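Local coordinates for conjugal transfer protein (Escherichia coli, PDB 5WIO) that probably forms part of the inner-membrane channel of a conjugative type IV secretion system, as a VirB8-family subunit that binds 4-(1H-pyrrol-1-yl)pyridine-2-carboxylic acid, at the interface of chains A and B. Residues are numbered along the deposited sequence; one frame, centred on the assembly and turned at random. Chains: chain A/B, Conjugal transfer protein.

The interface of chains A and B. Residues chain A 25, 29, 149; chain B 144-145, 148.
B:Pro148 fits its pyrrolidine ring against three apolar side chains of the opposite subunit, A:Tyr25, A:Ile29 and A:Leu149, a worked example of how a rigid ring can serve as the knob of a dimer contact. Its main partner is the phenol ring of A:Tyr25, met along the CD1-CE1 side: CE1 lies 3.6 Å from B:Pro148 CB and about as far from CG, the two side chains meeting at a slant. On the same side of the phenol, A:Tyr25 CD1 lies 3.5 Å from the backbone O of B:Arg144. Within its own subunit A:Leu149 covers one face of this ring, with CD1 3.6 Å above the plane and over the centre of A:Tyr25; the proline comes to the rim of that same face. A:Leu149 also meets the proline, the two side chains crossing at about a right angle, with CD1 4.1 Å from B:Pro148 CG. A:Ile29, near the start of helix 27-42, supplies the third wall. With CG1 anti to the carbonyl carbon (chi1 -63°) and the chain then extended, its terminal methyl is carried out towards the proline. There CD1 lies 3.7 Å from B:Pro148 CD.

The apolar packing thus centres on B:Pro148, with the backbone carbonyls of B:Arg144 and B:Tyr145 beside it. The loose side is the B:Arg144 side chain, which leads away from the cluster; that of B:Tyr145 is modelled incompletely. The patch hides 135 Å² within a two-fold symmetric interface, which repeats it with the subunits exchanged; whether this dimer is the biological one the structure alone does not show. A:Ile29 CD1 is set against two carbonyl oxygens, 3.5 Å from O of B:Arg144 and equally far from O of B:Tyr145.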
loop_
_atom_site.group_PDB
_atom_site.type_symbol
_atom_site.label_atom_id
_atom_site.label_comp_id
_atom_site.label_asym_id
_atom_site.label_seq_id
_atom_site.Cartn_x
_atom_site.Cartn_y
_atom_site.Cartn_z
ATOM N N TYR A 25 6.679 -0.410 11.686
ATOM C CA TYR A 25 7.583 -0.190 10.562
ATOM C C TYR A 25 7.393 1.189 9.930
ATOM O O TYR A 25 7.905 1.455 8.842
ATOM C CB TYR A 25 7.386 -1.274 9.498
ATOM C CG TYR A 25 8.437 -2.363 9.505
ATOM C CD1 TYR A 25 9.601 -2.234 8.757
ATOM C CD2 TYR A 25 8.261 -3.523 10.248
ATOM C CE1 TYR A 25 10.563 -3.228 8.754
ATOM C CE2 TYR A 25 9.218 -4.523 10.251
ATOM C CZ TYR A 25 10.367 -4.368 9.502
ATOM O OH TYR A 25 11.323 -5.358 9.501
ATOM N N ILE A 29 4.178 2.128 5.807
ATOM C CA ILE A 29 4.314 0.676 5.760
ATOM C C ILE A 29 3.180 -0.016 6.505
ATOM O O ILE A 29 2.509 -0.888 5.954
ATOM C CB ILE A 29 5.656 0.217 6.353
ATOM C CG1 ILE A 29 6.817 0.765 5.523
ATOM C CG2 ILE A 29 5.715 -1.301 6.416
ATOM C CD1 ILE A 29 8.175 0.314 6.001
ATOM N N LEU A 149 7.700 -8.880 5.528
ATOM C CA LEU A 149 8.096 -8.357 6.834
ATOM C C LEU A 149 7.477 -9.132 7.993
ATOM O O LEU A 149 7.678 -8.782 9.155
ATOM C CB LEU A 149 7.723 -6.877 6.950
ATOM C CG LEU A 149 8.560 -5.896 6.126
ATOM C CD1 LEU A 149 8.047 -4.474 6.297
ATOM C CD2 LEU A 149 10.029 -5.989 6.521
ATOM N N ARG B 144 14.735 1.103 7.588
ATOM C CA ARG B 144 13.561 0.408 8.106
ATOM C C ARG B 144 12.260 1.226 7.946
ATOM O O ARG B 144 11.230 0.667 7.571
ATOM C CB ARG B 144 13.767 0.033 9.576
ATOM C CG ARG B 144 15.171 -0.450 9.901
ATOM C CD ARG B 144 15.232 -1.968 9.960
ATOM N NE ARG B 144 16.599 -2.454 10.125
ATOM C CZ ARG B 144 17.340 -2.249 11.209
ATOM N NH1 ARG B 144 18.575 -2.728 11.271
ATOM N NH2 ARG B 144 16.847 -1.564 12.231
ATOM N N TYR B 145 12.298 2.529 8.222
ATOM C CA TYR B 145 11.112 3.396 8.068
ATOM C C TYR B 145 10.566 3.609 6.637
ATOM O O TYR B 145 9.356 3.590 6.412
ATOM C CB TYR B 145 11.367 4.755 8.728
ATOM N N PRO B 148 12.737 -0.981 4.009
ATOM C CA PRO B 148 13.350 -2.150 4.648
ATOM C C PRO B 148 13.355 -3.384 3.747
ATOM O O PRO B 148 13.999 -4.381 4.076
ATOM C CB PRO B 148 12.461 -2.378 5.868
ATOM C CG PRO B 148 11.117 -1.927 5.414
ATOM C CD PRO B 148 11.352 -0.771 4.469
#